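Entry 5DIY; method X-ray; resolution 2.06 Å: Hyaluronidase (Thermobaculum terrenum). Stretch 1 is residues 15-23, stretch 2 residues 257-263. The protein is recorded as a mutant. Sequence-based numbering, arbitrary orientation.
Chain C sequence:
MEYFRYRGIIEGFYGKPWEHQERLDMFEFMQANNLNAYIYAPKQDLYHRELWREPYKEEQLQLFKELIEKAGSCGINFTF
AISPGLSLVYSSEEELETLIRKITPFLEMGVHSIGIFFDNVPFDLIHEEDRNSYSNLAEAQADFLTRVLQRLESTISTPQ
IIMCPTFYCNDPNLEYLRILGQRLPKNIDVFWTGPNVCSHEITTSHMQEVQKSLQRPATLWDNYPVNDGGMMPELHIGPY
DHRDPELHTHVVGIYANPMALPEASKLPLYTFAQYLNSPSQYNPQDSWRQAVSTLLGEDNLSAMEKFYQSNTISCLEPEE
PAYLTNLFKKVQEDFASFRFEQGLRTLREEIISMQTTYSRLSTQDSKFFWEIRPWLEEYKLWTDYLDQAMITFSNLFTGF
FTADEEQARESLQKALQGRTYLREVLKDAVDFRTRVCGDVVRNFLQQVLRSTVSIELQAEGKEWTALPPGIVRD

Stretch 1 15-23: GKPWEHQER
Stretch 2, residues 257-263: NPMALPE

Residues 15–23 and 257–263 lie at least 240 positions apart in the chain where they touch, and their contact buries 314 Å² summed over both sides. The first stretch runs as an extended loop from Gly15 to Glu19, with phi/psi of -60/117 at Lys16, -61/153 at Pro17 and -60/144 at Trp18, and turns helical from His20 onward. The second is loop until about Pro262, where a weakly bonded helix starts. Two CA pairs set the register: Lys16 CA lies 6.2 Å from Ala260 CA, and Glu22 CA lies 6.9 Å from Pro262 CA.

Trp18 is the centre of the contact. Its CA-to-CB bond points sideways, but chi1 of -73° (m) and chi2 of -11° bring the indole end nearer the second stretch. There Trp18 NE1 donates a hydrogen bond to Met259 O (3.1 Å, N-H...O angle 146°), so the one polar atom of a buried side chain is satisfied by a backbone carbonyl. Met259 O and Ala260 O both lie at the ring edge, near its plane, while Met259 turns its own CB away. Over one face sits Pro262, whose CB is 3.8 Å from the centroid of the five-membered ring of Trp18 and 20° off the normal, a CH-pi contact. Pro258 (C-gamma endo, like Pro262) also points toward the first stretch and packs obliquely, its CG 3.3 Å from Trp18 CZ2. Both prolines offer compact apolar rings to the flat indole.

Pro262 also meets the helix: its CG lies 3.5 Å from Glu22 CD. Glu22 points toward the second stretch with chi1 m and chi2 t (168°), and chi3 of -25° orients a carboxylate whose OE1 accepts from Glu19 N at 2.8 Å (164°). This bond occupies the amide of the N-cap residue, while Arg23 N donates to Glu19 O at 3.0 Å. Glu19 itself, m at chi1 and chi2, reaches back to Lys16, whose chain is t, t, t, m; the salt bridge between Lys16 NZ and Glu19 OE2 measures 2.7 Å and braces the exposed side of the turn.

At the Lys16 end, Ala260 CB approaches Lys16 O to 3.7 Å. One water lies 2.7 Å from Lys16 O and 2.7 Å from Ala260 O, within hydrogen-bonding geometry of both carbonyls. Gly15 has phi/psi of 102/-173, where a CB would be jammed against the preceding carbonyl oxygen, so the backbone alone calls for glycine.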

# COMPACT_ATOMS: atom_id res chain seq x y z
N GLY C 15 -3.05 -0.92 11.57
CA GLY C 15 -3.60 -2.28 11.49
C GLY C 15 -2.79 -3.28 12.28
O GLY C 15 -1.87 -2.93 13.00
N LYS C 16 -3.15 -4.55 12.12
CA LYS C 16 -2.59 -5.66 12.90
C LYS C 16 -1.08 -5.76 12.69
O LYS C 16 -0.64 -6.01 11.57
CB LYS C 16 -3.26 -6.98 12.49
CG LYS C 16 -2.89 -8.18 13.34
CD LYS C 16 -3.36 -9.47 12.68
CE LYS C 16 -3.02 -10.68 13.52
NZ LYS C 16 -1.55 -10.86 13.67
N PRO C 17 -0.27 -5.57 13.76
CA PRO C 17 1.18 -5.74 13.59
C PRO C 17 1.57 -7.14 13.14
O PRO C 17 0.85 -8.11 13.41
CB PRO C 17 1.73 -5.44 15.00
CG PRO C 17 0.70 -4.57 15.63
CD PRO C 17 -0.61 -5.08 15.11
N TRP C 18 2.70 -7.25 12.45
CA TRP C 18 3.23 -8.55 12.08
C TRP C 18 3.51 -9.41 13.32
O TRP C 18 3.95 -8.88 14.35
CB TRP C 18 4.51 -8.40 11.27
CG TRP C 18 4.33 -7.92 9.87
CD1 TRP C 18 3.15 -7.79 9.17
CD2 TRP C 18 5.37 -7.53 8.97
NE1 TRP C 18 3.40 -7.33 7.90
CE2 TRP C 18 4.75 -7.16 7.75
CE3 TRP C 18 6.76 -7.44 9.08
CZ2 TRP C 18 5.48 -6.73 6.65
CZ3 TRP C 18 7.48 -7.00 7.98
CH2 TRP C 18 6.84 -6.65 6.78
N GLU C 19 3.27 -10.71 13.19
CA GLU C 19 3.60 -11.68 14.24
C GLU C 19 5.11 -11.80 14.37
O GLU C 19 5.85 -11.54 13.41
CB GLU C 19 3.05 -13.08 13.89
CG GLU C 19 1.54 -13.19 13.78
CD GLU C 19 0.80 -13.07 15.10
OE1 GLU C 19 1.44 -13.12 16.18
OE2 GLU C 19 -0.44 -12.93 15.05
N HIS C 20 5.55 -12.21 15.56
CA HIS C 20 6.97 -12.39 15.84
C HIS C 20 7.65 -13.32 14.82
O HIS C 20 8.76 -13.03 14.36
CB HIS C 20 7.17 -12.93 17.27
CG HIS C 20 8.61 -13.13 17.64
ND1 HIS C 20 9.50 -12.09 17.78
CD2 HIS C 20 9.32 -14.26 17.87
CE1 HIS C 20 10.69 -12.56 18.09
NE2 HIS C 20 10.61 -13.88 18.16
N GLN C 21 6.96 -14.40 14.47
CA GLN C 21 7.49 -15.37 13.50
C GLN C 21 7.57 -14.82 12.07
O GLN C 21 8.48 -15.15 11.32
CB GLN C 21 6.64 -16.65 13.52
CG GLN C 21 7.25 -17.82 12.76
CD GLN C 21 8.63 -18.17 13.27
OE1 GLN C 21 8.85 -18.28 14.49
NE2 GLN C 21 9.59 -18.32 12.35
N GLU C 22 6.60 -13.99 11.71
CA GLU C 22 6.56 -13.33 10.39
C GLU C 22 7.73 -12.35 10.23
O GLU C 22 8.35 -12.29 9.18
CB GLU C 22 5.22 -12.62 10.19
CG GLU C 22 4.05 -13.58 10.11
CD GLU C 22 2.68 -12.92 10.21
OE1 GLU C 22 2.55 -11.83 10.78
OE2 GLU C 22 1.72 -13.52 9.70
N ARG C 23 8.04 -11.61 11.30
CA ARG C 23 9.21 -10.73 11.32
C ARG C 23 10.51 -11.51 11.13
O ARG C 23 11.34 -11.12 10.31
CB ARG C 23 9.27 -9.94 12.62
CG ARG C 23 8.20 -8.87 12.70
CD ARG C 23 8.02 -8.37 14.11
NE ARG C 23 6.98 -7.36 14.19
CZ ARG C 23 6.34 -6.99 15.30
NH1 ARG C 23 6.60 -7.56 16.47
NH2 ARG C 23 5.41 -6.04 15.23
N ASN C 257 7.15 0.87 3.40
CA ASN C 257 6.10 0.50 4.34
C ASN C 257 5.19 -0.57 3.69
O ASN C 257 4.46 -0.26 2.74
CB ASN C 257 5.28 1.72 4.78
CG ASN C 257 4.47 1.48 6.05
OD1 ASN C 257 4.63 0.46 6.72
ND2 ASN C 257 3.61 2.41 6.39
N PRO C 258 5.23 -1.82 4.19
CA PRO C 258 4.50 -2.91 3.54
C PRO C 258 3.06 -3.07 4.02
O PRO C 258 2.58 -2.30 4.85
CB PRO C 258 5.33 -4.14 3.91
CG PRO C 258 5.89 -3.80 5.25
CD PRO C 258 5.95 -2.31 5.38
N MET C 259 2.38 -4.08 3.50
CA MET C 259 1.02 -4.41 3.94
C MET C 259 1.07 -5.15 5.27
O MET C 259 2.07 -5.82 5.59
CB MET C 259 0.30 -5.27 2.90
CG MET C 259 0.16 -4.61 1.54
SD MET C 259 -0.82 -5.59 0.38
CE MET C 259 0.43 -6.74 -0.19
N ALA C 260 -0.01 -5.06 6.03
CA ALA C 260 -0.21 -5.94 7.19
C ALA C 260 -0.29 -7.44 6.81
O ALA C 260 -0.27 -8.29 7.70
CB ALA C 260 -1.45 -5.52 7.96
N LEU C 261 -0.44 -7.73 5.52
CA LEU C 261 -0.23 -9.07 4.94
C LEU C 261 1.24 -9.26 4.54
O LEU C 261 1.65 -8.80 3.47
CB LEU C 261 -1.12 -9.22 3.69
CG LEU C 261 -2.61 -8.97 3.84
CD1 LEU C 261 -3.30 -9.10 2.49
CD2 LEU C 261 -3.22 -9.91 4.86
N PRO C 262 2.05 -9.92 5.40
CA PRO C 262 3.49 -10.00 5.12
C PRO C 262 3.89 -10.88 3.94
O PRO C 262 4.79 -10.53 3.19
CB PRO C 262 4.08 -10.58 6.41
CG PRO C 262 2.95 -11.26 7.09
CD PRO C 262 1.73 -10.47 6.73
N GLU C 263 3.25 -12.04 3.82
CA GLU C 263 3.58 -12.97 2.75
C GLU C 263 3.20 -12.38 1.39
O GLU C 263 3.99 -12.46 0.44
CB GLU C 263 2.91 -14.34 2.99
CG GLU C 263 3.51 -15.48 2.19
CD GLU C 263 4.93 -15.84 2.61
OE1 GLU C 263 5.32 -15.58 3.76
OE2 GLU C 263 5.65 -16.40 1.76
O HOH W 1 -0.07 -8.34 10.44